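Local coordinates for glycerol Dehydrogenase (Unidentified, PDB 5XN8), which probably catalyses the NAD-dependent oxidation of glycerol to dihydroxyacetone, a metal-dependent reaction of the iron-containing alcohol dehydrogenase family, at residues A[32-37]-A[89-94]; A[65-70]-A[129-134]; A[74-79]-A[101-106]; A[124-129]-A[244-249]. All coordinates share one frame; numbering follows the deposited sequence.

In the fold
Contacts 1, 2 and 3 all belong to the nucleotide-binding half of the protein, and contact 4 ties that half to the helical, metal-binding half. Contact 1 pairs two neighbouring strands of the parallel sheet; contact 3 packs two helices on it. The centres of contacts 1 and 3 lie about 12 Å apart, and the two touch where Ile35 meets Leu76 and Ile103. Contact 2, its centre about 14 Å from that of contact 1, closes the loop before helix 70-83 against strand 127-131, which contact 4 also uses. Asp37, Gly94, Ser125, Leu127 and Tyr131 probably bind NAD(+). The zinc ion, held by Asp171, His254 and His271, lies about 6 Å from the side chain of Phe245 in contact 4.

Contact 1 of 4, residues A[32-37]-A[89-94]; sequences FFVIAD and VGVGGG
Val89 fits between Phe32 and Val34 where two parallel strands of one sheet, 31-36 and 87-92, run side by side. Its CG2, anti to the carbonyl carbon, reaches CD1 of Phe32 at 3.5 Å, the two side chains crossing at about a right angle. Its CB and CG1 lie alongside CG1 of Val34, both valines pointing the same way. Three backbone bonds stitch this buried part: Val89 N to Phe33 O (2.9 Å), Ile35 N to Val89 O (2.8 Å) and Val91 N to Ile35 O (3.0 Å). On the other face Ile35 sends CG1 over Gly90 CA, which lies 4.0 Å away. Farther along, Ala36 CB still touches Val91, but direct bonding stops and water takes over. One water accepts from Asp37 N and donates to Val91 O at 3.0 Å; another accepts from Gly93 N at 2.7 Å and is only weakly held by Asp37 OD2. Asp37 and Gly93 each occupy an N-cap position, and Asp37 OD1 caps Val40 N. The chemistry thus passes from apolar packing to hydrated polar groups at the strand ends, consistent with the likely NAD(+)-binding role of Asp37 and Gly94.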
loop_
_atom_site.group_PDB
_atom_site.type_symbol
_atom_site.label_atom_id
_atom_site.label_comp_id
_atom_site.label_asym_id
_atom_site.label_seq_id
_atom_site.Cartn_x
_atom_site.Cartn_y
_atom_site.Cartn_z
ATOM N N PHE A 32 33.447 -20.820 43.934
ATOM C CA PHE A 32 33.286 -19.435 43.498
ATOM C C PHE A 32 33.535 -18.405 44.597
ATOM O O PHE A 32 33.113 -18.576 45.736
ATOM C CB PHE A 32 31.883 -19.237 42.908
ATOM C CG PHE A 32 31.779 -19.650 41.470
ATOM C CD1 PHE A 32 32.131 -18.771 40.458
ATOM C CD2 PHE A 32 31.366 -20.934 41.129
ATOM C CE1 PHE A 32 32.054 -19.160 39.124
ATOM C CE2 PHE A 32 31.287 -21.326 39.804
ATOM C CZ PHE A 32 31.635 -20.439 38.797
ATOM N N PHE A 33 34.219 -17.333 44.216
ATOM C CA PHE A 33 34.461 -16.172 45.051
ATOM C C PHE A 33 33.388 -15.128 44.715
ATOM O O PHE A 33 33.410 -14.539 43.638
ATOM C CB PHE A 33 35.862 -15.646 44.746
ATOM C CG PHE A 33 36.262 -14.443 45.541
ATOM C CD1 PHE A 33 36.715 -14.580 46.844
ATOM C CD2 PHE A 33 36.236 -13.174 44.971
ATOM C CE1 PHE A 33 37.111 -13.473 47.577
ATOM C CE2 PHE A 33 36.633 -12.062 45.693
ATOM C CZ PHE A 33 37.071 -12.214 47.001
ATOM N N VAL A 34 32.450 -14.917 45.630
ATOM C CA VAL A 34 31.276 -14.077 45.394
ATOM C C VAL A 34 31.474 -12.687 46.008
ATOM O O VAL A 34 31.800 -12.593 47.180
ATOM C CB VAL A 34 30.012 -14.725 46.010
ATOM C CG1 VAL A 34 28.743 -14.031 45.524
ATOM C CG2 VAL A 34 29.965 -16.214 45.706
ATOM N N ILE A 35 31.275 -11.622 45.227
ATOM C CA ILE A 35 31.383 -10.240 45.753
ATOM C C ILE A 35 30.126 -9.394 45.542
ATOM O O ILE A 35 29.438 -9.510 44.517
ATOM C CB ILE A 35 32.618 -9.481 45.204
ATOM C CG1 ILE A 35 32.489 -9.165 43.708
ATOM C CG2 ILE A 35 33.884 -10.291 45.458
ATOM C CD1 ILE A 35 33.614 -8.299 43.178
ATOM N N ALA A 36 29.858 -8.530 46.521
ATOM C CA ALA A 36 28.737 -7.596 46.505
ATOM C C ALA A 36 28.903 -6.547 47.614
ATOM O O ALA A 36 29.570 -6.803 48.621
ATOM C CB ALA A 36 27.432 -8.351 46.700
ATOM N N ASP A 37 28.301 -5.372 47.425
ATOM C CA ASP A 37 28.206 -4.380 48.505
ATOM C C ASP A 37 27.206 -4.874 49.556
ATOM O O ASP A 37 26.475 -5.843 49.314
ATOM C CB ASP A 37 27.889 -2.960 47.985
ATOM C CG ASP A 37 26.503 -2.831 47.334
ATOM O OD1 ASP A 37 25.568 -3.574 47.692
ATOM O OD2 ASP A 37 26.328 -1.933 46.486
ATOM N N VAL A 89 32.088 -14.594 41.103
ATOM C CA VAL A 89 30.734 -14.076 40.900
ATOM C C VAL A 89 30.679 -12.630 41.386
ATOM O O VAL A 89 31.112 -12.330 42.490
ATOM C CB VAL A 89 29.667 -14.898 41.667
ATOM C CG1 VAL A 89 28.267 -14.327 41.448
ATOM C CG2 VAL A 89 29.727 -16.369 41.267
ATOM N N GLY A 90 30.160 -11.739 40.547
ATOM C CA GLY A 90 29.822 -10.373 40.937
ATOM C C GLY A 90 28.306 -10.242 40.963
ATOM O O GLY A 90 27.634 -10.684 40.030
ATOM N N VAL A 91 27.772 -9.658 42.037
ATOM C CA VAL A 91 26.338 -9.370 42.174
ATOM C C VAL A 91 26.192 -7.873 42.455
ATOM O O VAL A 91 26.893 -7.349 43.314
ATOM C CB VAL A 91 25.703 -10.177 43.337
ATOM C CG1 VAL A 91 24.187 -10.183 43.235
ATOM C CG2 VAL A 91 26.221 -11.607 43.350
ATOM N N GLY A 92 25.310 -7.185 41.721
ATOM C CA GLY A 92 25.020 -5.767 41.997
ATOM C C GLY A 92 25.122 -4.860 40.784
ATOM O O GLY A 92 24.783 -5.265 39.679
ATOM N N GLY A 93 25.578 -3.631 41.005
ATOM C CA GLY A 93 25.643 -2.597 39.965
ATOM C C GLY A 93 26.932 -2.664 39.172
ATOM O O GLY A 93 27.748 -3.567 39.375
ATOM N N GLY A 94 27.113 -1.688 38.280
ATOM C CA GLY A 94 28.221 -1.652 37.322
ATOM C C GLY A 94 29.622 -1.792 37.893
ATOM O O GLY A 94 30.435 -2.570 37.387
HETATM O O HOH W 1 26.364 -1.998 43.031
HETATM O O HOH W 2 26.963 -4.830 44.884
#

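Contact 2 of 4, residues A[65-70]-A[129-134]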
loop_
_atom_site.group_PDB
_atom_site.type_symbol
_atom_site.label_atom_id
_atom_site.label_comp_id
_atom_site.label_asym_id
_atom_site.label_seq_id
_atom_site.Cartn_x
_atom_site.Cartn_y
_atom_site.Cartn_z
ATOM N N ASN A 65 33.817 -2.686 48.526
ATOM C CA ASN A 65 33.839 -1.328 49.122
ATOM C C ASN A 65 33.109 -0.247 48.325
ATOM O O ASN A 65 32.943 0.870 48.821
ATOM C CB ASN A 65 35.283 -0.866 49.387
ATOM C CG ASN A 65 35.918 -1.583 50.558
ATOM O OD1 ASN A 65 35.287 -1.766 51.595
ATOM N ND2 ASN A 65 37.179 -1.964 50.411
ATOM N N GLY A 66 32.707 -0.555 47.094
ATOM C CA GLY A 66 31.837 0.326 46.315
ATOM C C GLY A 66 32.487 1.029 45.140
ATOM O O GLY A 66 31.802 1.737 44.402
ATOM N N GLU A 67 33.792 0.831 44.951
ATOM C CA GLU A 67 34.523 1.463 43.852
ATOM C C GLU A 67 35.371 0.458 43.082
ATOM O O GLU A 67 36.071 -0.347 43.684
ATOM C CB GLU A 67 35.411 2.578 44.402
ATOM C CG GLU A 67 35.829 3.603 43.361
ATOM C CD GLU A 67 34.667 4.463 42.891
ATOM O OE1 GLU A 67 34.052 5.146 43.751
ATOM O OE2 GLU A 67 34.378 4.463 41.676
ATOM N N CYS A 68 35.307 0.527 41.751
ATOM C CA CYS A 68 36.093 -0.348 40.868
ATOM C C CYS A 68 37.470 0.271 40.624
ATOM O O CYS A 68 37.722 0.870 39.582
ATOM C CB CYS A 68 35.354 -0.593 39.549
ATOM S SG CYS A 68 36.180 -1.729 38.395
ATOM N N SER A 69 38.352 0.124 41.610
ATOM C CA SER A 69 39.698 0.682 41.562
ATOM C C SER A 69 40.735 -0.418 41.544
ATOM O O SER A 69 40.448 -1.542 41.948
ATOM C CB SER A 69 39.927 1.594 42.769
ATOM O OG SER A 69 39.653 0.921 43.977
ATOM N N HIS A 70 41.931 -0.095 41.065
ATOM C CA HIS A 70 43.059 -1.034 41.079
ATOM C C HIS A 70 43.372 -1.523 42.492
ATOM O O HIS A 70 43.654 -2.702 42.686
ATOM C CB HIS A 70 44.317 -0.396 40.465
ATOM C CG HIS A 70 44.307 -0.361 38.967
ATOM N ND1 HIS A 70 44.487 -1.488 38.200
ATOM C CD2 HIS A 70 44.149 0.664 38.095
ATOM C CE1 HIS A 70 44.444 -1.161 36.919
ATOM N NE2 HIS A 70 44.224 0.138 36.828
ATOM N N VAL A 129 35.282 -0.294 33.634
ATOM C CA VAL A 129 35.547 1.133 33.795
ATOM C C VAL A 129 36.252 1.300 35.129
ATOM O O VAL A 129 35.645 1.096 36.183
ATOM C CB VAL A 129 34.257 1.977 33.755
ATOM C CG1 VAL A 129 34.603 3.457 33.670
ATOM C CG2 VAL A 129 33.376 1.561 32.578
ATOM N N ILE A 130 37.538 1.659 35.069
ATOM C CA ILE A 130 38.389 1.760 36.250
ATOM C C ILE A 130 38.377 3.197 36.787
ATOM O O ILE A 130 38.525 4.162 36.034
ATOM C CB ILE A 130 39.842 1.306 35.958
ATOM C CG1 ILE A 130 39.888 -0.166 35.517
ATOM C CG2 ILE A 130 40.756 1.532 37.168
ATOM C CD1 ILE A 130 39.309 -1.162 36.498
ATOM N N TYR A 131 38.215 3.306 38.105
ATOM C CA TYR A 131 38.124 4.565 38.826
ATOM C C TYR A 131 39.230 4.624 39.870
ATOM O O TYR A 131 39.794 3.595 40.240
ATOM C CB TYR A 131 36.763 4.633 39.519
ATOM C CG TYR A 131 35.609 4.826 38.565
ATOM C CD1 TYR A 131 35.213 6.105 38.194
ATOM C CD2 TYR A 131 34.909 3.737 38.035
ATOM C CE1 TYR A 131 34.155 6.306 37.320
ATOM C CE2 TYR A 131 33.858 3.927 37.153
ATOM C CZ TYR A 131 33.486 5.214 36.799
ATOM O OH TYR A 131 32.441 5.420 35.934
ATOM N N THR A 132 39.558 5.834 40.337
ATOM C CA THR A 132 40.443 5.979 41.492
ATOM C C THR A 132 39.617 5.705 42.745
ATOM O O THR A 132 38.390 5.591 42.663
ATOM C CB THR A 132 41.116 7.355 41.573
ATOM O OG1 THR A 132 42.049 7.316 42.657
ATOM C CG2 THR A 132 40.165 8.403 41.872
ATOM N N GLU A 133 40.262 5.581 43.902
ATOM C CA GLU A 133 39.537 5.366 45.161
ATOM C C GLU A 133 38.597 6.539 45.484
ATOM O O GLU A 133 37.505 6.329 46.007
ATOM C CB GLU A 133 40.502 5.115 46.320
ATOM C CG GLU A 133 39.907 4.293 47.453
ATOM C CD GLU A 133 39.926 2.799 47.177
ATOM O OE1 GLU A 133 39.420 2.371 46.129
ATOM O OE2 GLU A 133 40.444 2.054 48.028
ATOM N N ALA A 134 39.034 7.757 45.160
ATOM C CA ALA A 134 38.210 8.965 45.308
ATOM C C ALA A 134 36.974 9.041 44.388
ATOM O O ALA A 134 36.026 9.758 44.698
ATOM C CB ALA A 134 39.073 10.209 45.122
#
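The loop leading from strand 58-63 into helix 70-83 of the nucleotide-binding domain lies against strand 127-131, one arm of a two-stranded antiparallel sheet, where Tyr131 meets Glu67 and Cys68. Cys68, the centre of an inverse gamma turn, offers its carbonyl to the strand: Tyr131 N donates to Cys68 O at 2.9 Å, almost straight at 170°. Ile130 CA adds a CA-H...O contact to the same oxygen. With SG anti to its backbone N (chi1 -177°), Cys68 lays its sulfur 3.7 Å from Ile130 CD1. The other branch of Ile130, CG2, meets His70 CD2 at 3.6 Å, and the imidazole is held farther out by Glu139 through NE2. Glu67 bends at chi2 and brings OE2 to 3.2 Å from Tyr131 CB, its carboxylate plane turned 60° from the phenol ring, while its CG rests on Thr132 O. That same OE2 forms a salt bridge with Lys95, which also makes a cation-pi contact with Tyr131. Beyond the strand, Ser69 OG donates to Glu133 OE1 at 2.6 Å on the syn side and caps Glu72 N at the start of the helix. A carboxylate paired with Lys95 beside Tyr131 would be expected to offset part of the lysine charge, next to two residues that probably bind NAD(+).

Contact 3 of 4, residues A[74-79]-A[101-106]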
loop_
_atom_site.group_PDB
_atom_site.type_symbol
_atom_site.label_atom_id
_atom_site.label_comp_id
_atom_site.label_asym_id
_atom_site.label_seq_id
_atom_site.Cartn_x
_atom_site.Cartn_y
_atom_site.Cartn_z
ATOM N N ARG A 74 43.099 -5.493 43.763
ATOM C CA ARG A 74 44.240 -6.165 44.399
ATOM C C ARG A 74 43.939 -6.631 45.826
ATOM O O ARG A 74 44.470 -7.658 46.249
ATOM C CB ARG A 74 45.494 -5.265 44.386
ATOM C CG ARG A 74 46.242 -5.137 43.053
ATOM C CD ARG A 74 45.442 -5.327 41.791
ATOM N NE ARG A 74 46.315 -5.254 40.611
ATOM C CZ ARG A 74 45.984 -4.759 39.419
ATOM N NH1 ARG A 74 44.774 -4.253 39.176
ATOM N NH2 ARG A 74 46.899 -4.759 38.447
ATOM N N ARG A 75 43.097 -5.888 46.549
ATOM C CA ARG A 75 42.676 -6.286 47.899
ATOM C C ARG A 75 41.842 -7.570 47.864
ATOM O O ARG A 75 42.062 -8.475 48.663
ATOM C CB ARG A 75 41.887 -5.155 48.581
ATOM C CG ARG A 75 41.642 -5.348 50.080
ATOM C CD ARG A 75 40.700 -4.288 50.646
ATOM N NE ARG A 75 39.333 -4.417 50.121
ATOM C CZ ARG A 75 38.418 -5.308 50.522
ATOM N NH1 ARG A 75 38.677 -6.183 51.496
ATOM N NH2 ARG A 75 37.212 -5.312 49.952
ATOM N N LEU A 76 40.893 -7.636 46.930
ATOM C CA LEU A 76 39.993 -8.794 46.791
ATOM C C LEU A 76 40.693 -10.016 46.192
ATOM O O LEU A 76 40.398 -11.149 46.587
ATOM C CB LEU A 76 38.767 -8.433 45.948
ATOM C CG LEU A 76 37.708 -7.537 46.604
ATOM C CD1 LEU A 76 36.733 -7.024 45.560
ATOM C CD2 LEU A 76 36.983 -8.242 47.745
ATOM N N ILE A 77 41.598 -9.787 45.239
ATOM C CA ILE A 77 42.449 -10.858 44.705
ATOM C C ILE A 77 43.223 -11.560 45.818
ATOM O O ILE A 77 43.244 -12.790 45.868
ATOM C CB ILE A 77 43.411 -10.333 43.604
ATOM C CG1 ILE A 77 42.618 -10.091 42.311
ATOM C CG2 ILE A 77 44.537 -11.328 43.318
ATOM C CD1 ILE A 77 43.323 -9.224 41.291
ATOM N N ALA A 78 43.843 -10.775 46.704
ATOM C CA ALA A 78 44.598 -11.312 47.842
ATOM C C ALA A 78 43.753 -12.232 48.721
ATOM O O ALA A 78 44.240 -13.266 49.165
ATOM C CB ALA A 78 45.189 -10.181 48.676
ATOM N N ILE A 79 42.493 -11.867 48.952
ATOM C CA ILE A 79 41.567 -12.707 49.731
ATOM C C ILE A 79 41.147 -13.934 48.918
ATOM O O ILE A 79 41.020 -15.027 49.465
ATOM C CB ILE A 79 40.297 -11.942 50.202
ATOM C CG1 ILE A 79 40.658 -10.697 51.024
ATOM C CG2 ILE A 79 39.419 -12.856 51.054
ATOM C CD1 ILE A 79 39.498 -9.745 51.267
ATOM N N LYS A 101 35.054 -8.827 36.795
ATOM C CA LYS A 101 35.687 -9.107 35.492
ATOM C C LYS A 101 37.198 -8.986 35.553
ATOM O O LYS A 101 37.917 -9.830 35.003
ATOM C CB LYS A 101 35.173 -8.150 34.401
ATOM C CG LYS A 101 33.732 -8.370 33.966
ATOM C CD LYS A 101 33.331 -7.328 32.933
ATOM C CE LYS A 101 31.825 -7.262 32.696
ATOM N NZ LYS A 101 31.431 -5.966 32.077
ATOM N N ALA A 102 37.668 -7.935 36.209
ATOM C CA ALA A 102 39.106 -7.690 36.390
ATOM C C ALA A 102 39.766 -8.810 37.177
ATOM O O ALA A 102 40.813 -9.314 36.769
ATOM C CB ALA A 102 39.339 -6.347 37.086
ATOM N N ILE A 103 39.139 -9.203 38.288
ATOM C CA ILE A 103 39.629 -10.312 39.120
ATOM C C ILE A 103 39.737 -11.599 38.296
ATOM O O ILE A 103 40.741 -12.309 38.384
ATOM C CB ILE A 103 38.724 -10.551 40.355
ATOM C CG1 ILE A 103 38.803 -9.364 41.328
ATOM C CG2 ILE A 103 39.122 -11.819 41.110
ATOM C CD1 ILE A 103 37.587 -9.227 42.219
ATOM N N GLY A 104 38.706 -11.889 37.501
ATOM C CA GLY A 104 38.695 -13.067 36.628
ATOM C C GLY A 104 39.780 -13.031 35.574
ATOM O O GLY A 104 40.432 -14.051 35.310
ATOM N N TYR A 105 39.985 -11.852 34.988
ATOM C CA TYR A 105 41.047 -11.644 34.008
ATOM C C TYR A 105 42.440 -11.880 34.596
ATOM O O TYR A 105 43.187 -12.726 34.097
ATOM C CB TYR A 105 40.975 -10.231 33.399
ATOM C CG TYR A 105 42.195 -9.916 32.568
ATOM C CD1 TYR A 105 42.475 -10.643 31.409
ATOM C CD2 TYR A 105 43.102 -8.935 32.961
ATOM C CE1 TYR A 105 43.617 -10.388 30.661
ATOM C CE2 TYR A 105 44.248 -8.674 32.225
ATOM C CZ TYR A 105 44.495 -9.400 31.074
ATOM O OH TYR A 105 45.628 -9.148 30.335
ATOM N N TYR A 106 42.784 -11.144 35.650
ATOM C CA TYR A 106 44.131 -11.234 36.237
ATOM C C TYR A 106 44.453 -12.604 36.857
ATOM O O TYR A 106 45.616 -13.006 36.879
ATOM C CB TYR A 106 44.372 -10.104 37.250
ATOM C CG TYR A 106 44.458 -8.732 36.608
ATOM C CD1 TYR A 106 45.496 -8.416 35.732
ATOM C CD2 TYR A 106 43.507 -7.744 36.880
ATOM C CE1 TYR A 106 45.575 -7.163 35.131
ATOM C CE2 TYR A 106 43.571 -6.498 36.279
ATOM C CZ TYR A 106 44.606 -6.203 35.408
ATOM O OH TYR A 106 44.681 -4.954 34.825
#
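Ile103, Ile77 and Tyr106 bury the most surface where helices 70-83 and 94-107 pack, their local axes 10.1 Å apart and crossing at -57°. The CB of Ile103 is directed toward the neighbouring helix. Its CG1 comes to 4.0 Å from CG1 of Ile77, and the two side chains pass alongside, running opposite ways. The CD1 tip of Ile103 continues to Leu76, touching CB at 4.0 Å and the CD1 methyl nearly as closely. Ile77 keeps CG1 anti to its carbonyl carbon, an orientation that carries the branch across to Ile103 and lets its CD1 rest on Tyr106 CB at 4.3 Å. Tyr106 closes the outer side of the interface. The long chain of Arg74 bends at chi2 and brings its guanidinium over one face of the phenol ring: CZ stands 4.6 Å from the ring centroid of Tyr106, 20° off the normal, a cation-pi contact. The planes are 46° apart, NH1 being nearest CE2 and NH2 lying above the rim near CZ. On the opposite face of the ring sits CD2 of Tyr105. No hydrogen bond joins the two segments. Underneath, Leu76 and Ile103 meet Ile35 of strand 31-36, and Leu76 also touches Glu62 of strand 58-63; the two helices thus lie together on one face of the parallel sheet, separated along the chain by strand 87-92.

Contact 4 of 4, residues A[124-129]-A[244-249]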
loop_
_atom_site.group_PDB
_atom_site.type_symbol
_atom_site.label_atom_id
_atom_site.label_comp_id
_atom_site.label_asym_id
_atom_site.label_seq_id
_atom_site.Cartn_x
_atom_site.Cartn_y
_atom_site.Cartn_z
ATOM N N THR A 124 27.446 -7.532 29.606
ATOM C CA THR A 124 27.914 -8.527 28.628
ATOM C C THR A 124 29.301 -8.224 28.049
ATOM O O THR A 124 29.947 -9.127 27.498
ATOM C CB THR A 124 26.940 -8.662 27.422
ATOM O OG1 THR A 124 26.914 -7.438 26.678
ATOM C CG2 THR A 124 25.526 -8.989 27.882
ATOM N N SER A 125 29.750 -6.973 28.141
ATOM C CA SER A 125 31.000 -6.550 27.502
ATOM C C SER A 125 32.253 -7.088 28.189
ATOM O O SER A 125 32.242 -7.420 29.383
ATOM C CB SER A 125 31.081 -5.021 27.429
ATOM O OG SER A 125 31.165 -4.436 28.721
ATOM N N ALA A 126 33.329 -7.154 27.409
ATOM C CA ALA A 126 34.666 -7.480 27.900
ATOM C C ALA A 126 35.359 -6.172 28.265
ATOM O O ALA A 126 36.416 -5.839 27.730
ATOM C CB ALA A 126 35.454 -8.229 26.833
ATOM N N LEU A 127 34.757 -5.443 29.199
ATOM C CA LEU A 127 35.139 -4.084 29.521
ATOM C C LEU A 127 34.926 -3.829 31.008
ATOM O O LEU A 127 33.935 -4.281 31.596
ATOM C CB LEU A 127 34.297 -3.106 28.699
ATOM C CG LEU A 127 34.447 -1.578 28.896
ATOM C CD1 LEU A 127 34.074 -0.772 27.661
ATOM C CD2 LEU A 127 33.586 -1.096 30.075
ATOM N N SER A 128 35.870 -3.101 31.598
ATOM C CA SER A 128 35.730 -2.576 32.946
ATOM C C SER A 128 36.081 -1.095 32.931
ATOM O O SER A 128 37.051 -0.688 32.282
ATOM C CB SER A 128 36.643 -3.325 33.919
ATOM O OG SER A 128 36.153 -4.630 34.180
ATOM N N VAL A 129 35.282 -0.294 33.634
ATOM C CA VAL A 129 35.547 1.133 33.795
ATOM C C VAL A 129 36.252 1.300 35.129
ATOM O O VAL A 129 35.645 1.096 36.183
ATOM C CB VAL A 129 34.257 1.977 33.755
ATOM C CG1 VAL A 129 34.603 3.457 33.670
ATOM C CG2 VAL A 129 33.376 1.561 32.578
ATOM N N GLY A 244 25.400 -5.236 20.386
ATOM C CA GLY A 244 25.327 -4.082 19.497
ATOM C C GLY A 244 26.471 -3.092 19.587
ATOM O O GLY A 244 27.035 -2.733 18.567
ATOM N N PHE A 245 26.839 -2.653 20.789
ATOM C CA PHE A 245 27.886 -1.621 20.916
ATOM C C PHE A 245 29.298 -2.201 20.751
ATOM O O PHE A 245 30.157 -1.579 20.112
ATOM C CB PHE A 245 27.715 -0.789 22.211
ATOM C CG PHE A 245 28.538 -1.261 23.391
ATOM C CD1 PHE A 245 29.870 -0.890 23.521
ATOM C CD2 PHE A 245 27.966 -2.044 24.390
ATOM C CE1 PHE A 245 30.626 -1.311 24.609
ATOM C CE2 PHE A 245 28.715 -2.473 25.475
ATOM C CZ PHE A 245 30.049 -2.108 25.590
ATOM N N GLU A 246 29.527 -3.387 21.313
ATOM C CA GLU A 246 30.863 -3.979 21.349
ATOM C C GLU A 246 31.299 -4.553 20.005
ATOM O O GLU A 246 32.473 -4.431 19.638
ATOM C CB GLU A 246 30.935 -5.068 22.424
ATOM C CG GLU A 246 32.339 -5.603 22.672
ATOM C CD GLU A 246 32.391 -6.579 23.825
ATOM O OE1 GLU A 246 31.665 -7.604 23.781
ATOM O OE2 GLU A 246 33.161 -6.321 24.780
ATOM N N SER A 247 30.365 -5.195 19.295
ATOM C CA SER A 247 30.651 -5.877 18.029
ATOM C C SER A 247 30.126 -5.170 16.770
ATOM O O SER A 247 30.451 -5.591 15.652
ATOM C CB SER A 247 30.106 -7.308 18.081
ATOM O OG SER A 247 30.774 -8.063 19.080
ATOM N N SER A 248 29.321 -4.119 16.925
ATOM C CA SER A 248 28.919 -3.284 15.782
ATOM C C SER A 248 29.601 -1.913 15.851
ATOM O O SER A 248 30.178 -1.474 14.861
ATOM C CB SER A 248 27.392 -3.170 15.697
ATOM O OG SER A 248 26.938 -3.284 14.356
ATOM N N GLY A 249 29.532 -1.244 17.005
ATOM C CA GLY A 249 30.333 -0.032 17.277
ATOM C C GLY A 249 29.625 1.112 18.014
ATOM O O GLY A 249 28.391 1.244 17.932
HETATM O O HOH W 3 28.751 -7.539 24.884
#
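Glu246 reaches from the end of helix 228-247 to the backbone of Ala126, just ahead of strand 127-131. Its side chain is almost fully stretched as far as the carboxylate, CG anti to the backbone N (chi1 -172°), and this carries the carboxylate to the Ala126 amide. OE2 uses its syn lone pair to accept from Ala126 N at 2.8 Å, nearly straight at 168°. The same oxygen lies 3.6 Å from Ala126 CB and 3.5 Å from Ser125 CA. OE1 takes a hydrogen bond from a water at 3.1 Å, which also binds Thr124 OG1, and a second from Asn146 ND2. Each oxygen of this buried carboxylate is therefore held, which fixes its rotation. Phe245 turns its ring beside the glutamate, with Glu246 CB over one face, and its off-staggered chi1 of 95° puts CZ 3.6 Å from Ser125 CB. Ser125 OG bonds instead to Ala122 O; CB makes the closer approach to the phenylalanine. Phe245 also touches Asp121, a likely glycerol ligand, and Ser125 and Leu127 probably bind NAD(+). A cofactor-binding segment joined to a helix beside the metal site is in keeping with the two-domain build of iron-containing alcohol dehydrogenases, whose active site lies in the cleft between the domains.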